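Local atomic coordinates of FixG-related protein (Vibrio parahaemolyticus, PDB entry 2R39), a protein that is of unknown function but probably binds 4Fe-4S clusters in membrane electron transport, this chain being its C-terminal immunoglobulin-like domain. Residues V39-N50 and Q65-L75. Numbering follows the deposited sequence.
Sequences VINKTQQVQEYN and QTIQVEPGEVL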
ATOM      1  N   VAL A  39       0.398  -9.080   4.069  1.00 45.34           N
ATOM      2  CA  VAL A  39      -0.627  -9.735   3.274  1.00 44.47           C
ATOM      3  C   VAL A  39      -0.693 -11.215   3.630  1.00 44.55           C
ATOM      4  O   VAL A  39       0.330 -11.878   3.742  1.00 43.99           O
ATOM      5  CB  VAL A  39      -0.348  -9.567   1.750  1.00 44.45           C
ATOM      6  CG1 VAL A  39      -1.256 -10.462   0.923  1.00 44.77           C
ATOM      7  CG2 VAL A  39      -0.487  -8.102   1.316  1.00 43.08           C
ATOM      8  N   ILE A  40      -1.899 -11.733   3.809  1.00 44.75           N
ATOM      9  CA  ILE A  40      -2.048 -13.168   4.034  1.00 44.91           C
ATOM     10  C   ILE A  40      -3.044 -13.822   3.076  1.00 45.21           C
ATOM     11  O   ILE A  40      -4.110 -13.267   2.795  1.00 44.62           O
ATOM     12  CB  ILE A  40      -2.347 -13.521   5.523  1.00 45.44           C
ATOM     13  CG1 ILE A  40      -2.587 -15.029   5.664  1.00 46.55           C
ATOM     14  CG2 ILE A  40      -3.509 -12.730   6.084  1.00 45.31           C
ATOM     15  CD1 ILE A  40      -2.385 -15.521   7.026  1.00 48.76           C
ATOM     16  N   ASN A  41      -2.661 -14.985   2.553  1.00 45.31           N
ATOM     17  CA  ASN A  41      -3.557 -15.839   1.796  1.00 45.91           C
ATOM     18  C   ASN A  41      -4.209 -16.826   2.765  1.00 46.51           C
ATOM     19  O   ASN A  41      -3.537 -17.695   3.320  1.00 46.33           O
ATOM     20  CB  ASN A  41      -2.757 -16.585   0.735  1.00 46.32           C
ATOM     21  CG  ASN A  41      -3.606 -17.522  -0.118  1.00 45.59           C
ATOM     22  OD1 ASN A  41      -4.796 -17.755   0.142  1.00 46.02           O
ATOM     23  ND2 ASN A  41      -2.984 -18.066  -1.145  1.00 43.53           N
ATOM     24  N   LYS A  42      -5.513 -16.688   2.976  1.00 46.91           N
ATOM     25  CA  LYS A  42      -6.210 -17.526   3.960  1.00 47.37           C
ATOM     26  C   LYS A  42      -6.887 -18.734   3.318  1.00 47.70           C
ATOM     27  O   LYS A  42      -7.644 -19.457   3.976  1.00 47.97           O
ATOM     28  CB  LYS A  42      -7.226 -16.698   4.739  1.00 47.15           C
ATOM     29  CG  LYS A  42      -6.611 -15.578   5.563  1.00 48.27           C
ATOM     30  CD  LYS A  42      -7.681 -14.853   6.366  1.00 47.52           C
ATOM     31  CE  LYS A  42      -7.183 -13.504   6.816  1.00 47.92           C
ATOM     32  NZ  LYS A  42      -7.902 -13.102   8.035  1.00 48.54           N
ATOM     33  N   THR A  43      -6.595 -18.954   2.037  1.00 48.23           N
ATOM     34  CA  THR A  43      -7.175 -20.056   1.273  1.00 48.58           C
ATOM     35  C   THR A  43      -6.160 -21.195   1.193  1.00 49.46           C
ATOM     36  O   THR A  43      -4.999 -21.047   1.639  1.00 49.61           O
ATOM     37  CB  THR A  43      -7.578 -19.609  -0.152  1.00 48.37           C
ATOM     38  OG1 THR A  43      -6.393 -19.424  -0.967  1.00 47.55           O
ATOM     39  CG2 THR A  43      -8.374 -18.286  -0.102  1.00 48.36           C
ATOM     40  N   GLN A  44      -6.600 -22.330   0.625  1.00 50.44           N
ATOM     41  CA  GLN A  44      -5.746 -23.502   0.503  1.00 51.04           C
ATOM     42  C   GLN A  44      -5.128 -23.616  -0.890  1.00 50.93           C
ATOM     43  O   GLN A  44      -4.513 -24.624  -1.210  1.00 50.30           O
ATOM     44  CB  GLN A  44      -6.514 -24.780   0.870  1.00 51.61           C
ATOM     45  CG  GLN A  44      -6.970 -24.849   2.322  1.00 54.77           C
ATOM     46  CD  GLN A  44      -5.822 -24.682   3.322  1.00 58.42           C
ATOM     47  OE1 GLN A  44      -5.842 -23.741   4.168  1.00 60.21           O
ATOM     48  NE2 GLN A  44      -4.819 -25.587   3.221  1.00 59.92           N
ATOM     49  N   GLN A  45      -5.282 -22.569  -1.703  1.00 50.67           N
ATOM     50  CA  GLN A  45      -4.686 -22.508  -3.039  1.00 50.90           C
ATOM     51  C   GLN A  45      -3.789 -21.269  -3.147  1.00 50.28           C
ATOM     52  O   GLN A  45      -3.974 -20.306  -2.391  1.00 49.67           O
ATOM     53  CB  GLN A  45      -5.780 -22.423  -4.110  1.00 50.72           C
ATOM     54  CG  GLN A  45      -6.606 -23.694  -4.338  1.00 52.48           C
ATOM     55  CD  GLN A  45      -7.347 -23.662  -5.679  1.00 52.54           C
ATOM     56  OE1 GLN A  45      -7.708 -22.586  -6.187  1.00 54.93           O
ATOM     57  NE2 GLN A  45      -7.569 -24.837  -6.258  1.00 54.85           N
ATOM     58  N   VAL A  46      -2.829 -21.307  -4.075  1.00 49.42           N
ATOM     59  CA  VAL A  46      -2.022 -20.131  -4.453  1.00 49.17           C
ATOM     60  C   VAL A  46      -2.945 -19.053  -5.021  1.00 48.31           C
ATOM     61  O   VAL A  46      -3.863 -19.356  -5.780  1.00 47.87           O
ATOM     62  CB  VAL A  46      -0.942 -20.500  -5.524  1.00 49.28           C
ATOM     63  CG1 VAL A  46      -0.100 -19.270  -5.934  1.00 49.60           C
ATOM     64  CG2 VAL A  46      -0.038 -21.599  -5.022  1.00 49.80           C
ATOM     65  N   GLN A  47      -2.713 -17.795  -4.646  1.00 48.34           N
ATOM     66  CA  GLN A  47      -3.516 -16.683  -5.145  1.00 47.83           C
ATOM     67  C   GLN A  47      -2.629 -15.548  -5.683  1.00 47.72           C
ATOM     68  O   GLN A  47      -1.459 -15.459  -5.318  1.00 47.35           O
ATOM     69  CB  GLN A  47      -4.460 -16.168  -4.041  1.00 47.76           C
ATOM     70  CG  GLN A  47      -5.338 -17.257  -3.355  1.00 47.84           C
ATOM     71  CD  GLN A  47      -6.410 -17.852  -4.257  1.00 48.55           C
ATOM     72  OE1 GLN A  47      -6.686 -17.342  -5.345  1.00 47.73           O
ATOM     73  NE2 GLN A  47      -7.020 -18.956  -3.804  1.00 50.15           N
ATOM     74  N   GLU A  48      -3.193 -14.693  -6.545  1.00 47.85           N
ATOM     75  CA  GLU A  48      -2.495 -13.510  -7.085  1.00 47.44           C
ATOM     76  C   GLU A  48      -3.246 -12.263  -6.686  1.00 46.57           C
ATOM     77  O   GLU A  48      -4.456 -12.176  -6.881  1.00 46.89           O
ATOM     78  CB  GLU A  48      -2.338 -13.533  -8.632  1.00 47.51           C
ATOM     79  CG  GLU A  48      -1.766 -12.181  -9.215  1.00 48.05           C
ATOM     80  CD  GLU A  48      -1.642 -12.095 -10.756  1.00 50.42           C
ATOM     81  OE1 GLU A  48      -0.967 -12.954 -11.338  1.00 54.07           O
ATOM     82  OE2 GLU A  48      -2.199 -11.135 -11.369  1.00 55.91           O
ATOM     83  N   TYR A  49      -2.523 -11.296  -6.140  1.00 46.12           N
ATOM     84  CA  TYR A  49      -3.124 -10.033  -5.691  1.00 46.50           C
ATOM     85  C   TYR A  49      -2.490  -8.841  -6.429  1.00 45.91           C
ATOM     86  O   TYR A  49      -1.318  -8.892  -6.789  1.00 45.42           O
ATOM     87  CB  TYR A  49      -2.987  -9.866  -4.163  1.00 46.88           C
ATOM     88  CG  TYR A  49      -3.425 -11.080  -3.345  1.00 48.47           C
ATOM     89  CD1 TYR A  49      -4.734 -11.545  -3.388  1.00 49.19           C
ATOM     90  CD2 TYR A  49      -2.529 -11.755  -2.519  1.00 49.67           C
ATOM     91  CE1 TYR A  49      -5.141 -12.660  -2.626  1.00 49.15           C
ATOM     92  CE2 TYR A  49      -2.934 -12.863  -1.747  1.00 50.77           C
ATOM     93  CZ  TYR A  49      -4.240 -13.311  -1.812  1.00 49.58           C
ATOM     94  OH  TYR A  49      -4.644 -14.419  -1.070  1.00 49.71           O
ATOM     95  N   ASN A  50      -3.276  -7.798  -6.687  1.00 45.64           N
ATOM     96  CA  ASN A  50      -2.725  -6.511  -7.101  1.00 45.43           C
ATOM     97  C   ASN A  50      -2.817  -5.597  -5.882  1.00 45.08           C
ATOM     98  O   ASN A  50      -3.784  -5.680  -5.101  1.00 43.82           O
ATOM     99  CB  ASN A  50      -3.537  -5.851  -8.215  1.00 46.40           C
ATOM    100  CG  ASN A  50      -3.239  -6.397  -9.633  1.00 50.78           C
ATOM    101  OD1 ASN A  50      -2.195  -6.986  -9.929  1.00 50.63           O
ATOM    102  ND2 ASN A  50      -4.180  -6.133 -10.537  1.00 55.78           N
ATOM    103  N   GLN A  65       3.731  -4.604  -6.569  1.00 44.13           N
ATOM    104  CA  GLN A  65       2.457  -4.209  -7.128  1.00 45.60           C
ATOM    105  C   GLN A  65       1.543  -5.426  -7.363  1.00 44.83           C
ATOM    106  O   GLN A  65       0.330  -5.349  -7.172  1.00 44.94           O
ATOM    107  CB  GLN A  65       2.697  -3.488  -8.466  1.00 46.12           C
ATOM    108  CG  GLN A  65       1.450  -2.935  -9.060  1.00 48.97           C
ATOM    109  CD  GLN A  65       1.701  -2.039 -10.242  1.00 47.59           C
ATOM    110  OE1 GLN A  65       1.994  -2.503 -11.352  1.00 46.91           O
ATOM    111  NE2 GLN A  65       1.543  -0.741 -10.022  1.00 45.77           N
ATOM    112  N   THR A  66       2.125  -6.516  -7.843  1.00 44.21           N
ATOM    113  CA  THR A  66       1.390  -7.728  -8.146  1.00 43.95           C
ATOM    114  C   THR A  66       2.197  -8.857  -7.526  1.00 44.86           C
ATOM    115  O   THR A  66       3.408  -8.938  -7.747  1.00 44.68           O
ATOM    116  CB  THR A  66       1.275  -7.932  -9.685  1.00 43.46           C
ATOM    117  OG1 THR A  66       0.539  -6.842 -10.256  1.00 44.26           O
ATOM    118  CG2 THR A  66       0.548  -9.219 -10.014  1.00 43.03           C
ATOM    119  N   ILE A  67       1.536  -9.736  -6.782  1.00 45.61           N
ATOM    120  CA  ILE A  67       2.228 -10.800  -6.037  1.00 47.66           C
ATOM    121  C   ILE A  67       1.520 -12.148  -6.135  1.00 48.65           C
ATOM    122  O   ILE A  67       0.303 -12.193  -6.299  1.00 48.28           O
ATOM    123  CB  ILE A  67       2.382 -10.435  -4.526  1.00 48.03           C
ATOM    124  CG1 ILE A  67       1.042  -9.949  -3.949  1.00 47.84           C
ATOM    125  CG2 ILE A  67       3.430  -9.359  -4.333  1.00 48.74           C
ATOM    126  CD1 ILE A  67       1.042  -9.694  -2.462  1.00 48.48           C
ATOM    127  N   GLN A  68       2.293 -13.235  -6.057  1.00 49.70           N
ATOM    128  CA  GLN A  68       1.753 -14.586  -5.908  1.00 51.52           C
ATOM    129  C   GLN A  68       1.983 -15.053  -4.470  1.00 51.58           C
ATOM    130  O   GLN A  68       3.116 -15.020  -3.973  1.00 51.83           O
ATOM    131  CB  GLN A  68       2.451 -15.571  -6.865  1.00 51.66           C
ATOM    132  CG  GLN A  68       1.847 -15.658  -8.249  1.00 52.74           C
ATOM    133  CD  GLN A  68       2.495 -16.728  -9.101  1.00 53.87           C
ATOM    134  OE1 GLN A  68       3.094 -17.692  -8.589  1.00 58.66           O
ATOM    135  NE2 GLN A  68       2.375 -16.580 -10.417  1.00 56.25           N
ATOM    136  N   VAL A  69       0.912 -15.480  -3.803  1.00 51.68           N
ATOM    137  CA  VAL A  69       0.973 -15.839  -2.381  1.00 51.70           C
ATOM    138  C   VAL A  69       0.516 -17.284  -2.155  1.00 51.92           C
ATOM    139  O   VAL A  69      -0.545 -17.686  -2.631  1.00 51.84           O
ATOM    140  CB  VAL A  69       0.125 -14.865  -1.521  1.00 51.81           C
ATOM    141  CG1 VAL A  69       0.369 -15.082  -0.022  1.00 51.60           C
ATOM    142  CG2 VAL A  69       0.435 -13.426  -1.896  1.00 51.34           C
ATOM    143  N   GLU A  70       1.331 -18.056  -1.432  1.00 52.47           N
ATOM    144  CA  GLU A  70       1.062 -19.476  -1.177  1.00 52.70           C
ATOM    145  C   GLU A  70       0.004 -19.655  -0.085  1.00 52.65           C
ATOM    146  O   GLU A  70      -0.223 -18.738   0.703  1.00 52.99           O
ATOM    147  CB  GLU A  70       2.360 -20.208  -0.793  1.00 53.07           C
ATOM    148  CG  GLU A  70       3.393 -20.335  -1.922  1.00 54.21           C
ATOM    149  CD  GLU A  70       2.994 -21.336  -2.991  1.00 56.39           C
ATOM    150  OE1 GLU A  70       2.262 -22.299  -2.680  1.00 58.00           O
ATOM    151  OE2 GLU A  70       3.428 -21.176  -4.151  1.00 58.42           O
ATOM    152  N   PRO A  71      -0.667 -20.830  -0.040  1.00 52.70           N
ATOM    153  CA  PRO A  71      -1.667 -21.077   1.012  1.00 52.45           C
ATOM    154  C   PRO A  71      -1.117 -20.818   2.417  1.00 52.49           C
ATOM    155  O   PRO A  71      -0.074 -21.379   2.789  1.00 52.23           O
ATOM    156  CB  PRO A  71      -2.012 -22.557   0.836  1.00 52.50           C
ATOM    157  CG  PRO A  71      -1.680 -22.871  -0.555  1.00 52.77           C
ATOM    158  CD  PRO A  71      -0.572 -21.954  -0.986  1.00 52.28           C
ATOM    159  N   GLY A  72      -1.800 -19.945   3.175  1.00 52.30           N
ATOM    160  CA  GLY A  72      -1.386 -19.620   4.541  1.00 52.29           C
ATOM    161  C   GLY A  72      -0.142 -18.754   4.652  1.00 52.24           C
ATOM    162  O   GLY A  72       0.240 -18.348   5.798  1.00 52.30           O
ATOM    163  N   GLU A  73       0.504 -18.481   3.463  1.00 52.27           N
ATOM    164  CA  GLU A  73       1.696 -17.645   3.467  1.00 52.60           C
ATOM    165  C   GLU A  73       1.387 -16.216   3.940  1.00 51.98           C
ATOM    166  O   GLU A  73       0.402 -15.597   3.511  1.00 51.94           O
ATOM    167  CB  GLU A  73       2.331 -17.615   2.076  1.00 52.69           C
ATOM    168  CG  GLU A  73       3.582 -16.752   1.975  1.00 53.57           C
ATOM    169  CD  GLU A  73       4.212 -16.803   0.607  1.00 53.92           C
ATOM    170  OE1 GLU A  73       3.468 -16.902  -0.394  1.00 55.91           O
ATOM    171  OE2 GLU A  73       5.459 -16.749   0.530  1.00 56.26           O
ATOM    172  N   VAL A  74       2.237 -15.718   4.836  1.00 51.36           N
ATOM    173  CA  VAL A  74       2.203 -14.327   5.276  1.00 50.96           C
ATOM    174  C   VAL A  74       3.394 -13.605   4.644  1.00 50.70           C
ATOM    175  O   VAL A  74       4.543 -14.009   4.839  1.00 50.37           O
ATOM    176  CB  VAL A  74       2.252 -14.212   6.824  1.00 51.02           C
ATOM    177  CG1 VAL A  74       2.242 -12.764   7.266  1.00 50.52           C
ATOM    178  CG2 VAL A  74       1.093 -14.949   7.448  1.00 50.86           C
ATOM    179  N   LEU A  75       3.107 -12.560   3.867  1.00 49.97           N
ATOM    180  CA  LEU A  75       4.144 -11.759   3.224  1.00 49.69           C
ATOM    181  C   LEU A  75       4.296 -10.383   3.876  1.00 49.23           C
ATOM    182  O   LEU A  75       3.322  -9.757   4.290  1.00 49.18           O
ATOM    183  CB  LEU A  75       3.852 -11.582   1.727  1.00 49.88           C
ATOM    184  CG  LEU A  75       3.938 -12.769   0.764  1.00 51.10           C
ATOM    185  CD1 LEU A  75       3.527 -12.317  -0.640  1.00 51.34           C
ATOM    186  CD2 LEU A  75       5.336 -13.348   0.732  1.00 51.75           C
TER
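Asn41 reaches across to Val69 and Glu70 where two crossovers between the sheets of an immunoglobulin-like sandwich lie against each other. Its CB rests 3.6 Å from Val69 CG1 and also touches Glu70 O. With CG anti to the backbone N (chi1 180°), the amide is carried in between the two connections, and Asn41 CG also lies near Glu70 O, 3.7 Å away. ND2 donates both ways, to Val69 O across the contact (2.9 Å) and to Gln45 O within its own segment; Val69 O lies close to the amide plane, whereas ND2 stands well above the carbonyl plane of Val69. Asn41 OD1 accepts from Thr43 N, forming an Asx turn, and from Thr43 OG1, which meets a lone pair of Asn41 OD1 at 2.6 Å. These four bonds fix the amide's rotation and tie the 42-46 loop to the end of strand 66-69. Val69 O takes a second bond, from Gln47 N.

Two separate antiparallel pairings run out from this end: in one, Val39 and Leu75 exchange backbone bonds; in the other, Gln47 and Tyr49 do so with Val69 and Ile67. At the far end of that pairing, Thr66 OG1 donates to Asn50 OD1 at 2.8 Å. Between the sheets, Val69 CG2 meets the edge of the Tyr49 ring at CE2 (3.4 Å), close to the ring plane, while Ile67 CD1 and Val39 CG1 approach tip to tip. Glu70 to Glu73 form a type II turn, Glu73 OE1 accepting from Glu70 N, and Pro71 packs over the Gln44 backbone.

Strands 31-41 and 74-83 are thus neighbours in one sheet, strands 47-54 and 66-69 in the other; Leu99 of strand 92-101 touches both Val39 and Tyr49, and Met13 and Ala11 of strand 11-17 cover Val39 and Tyr49 respectively.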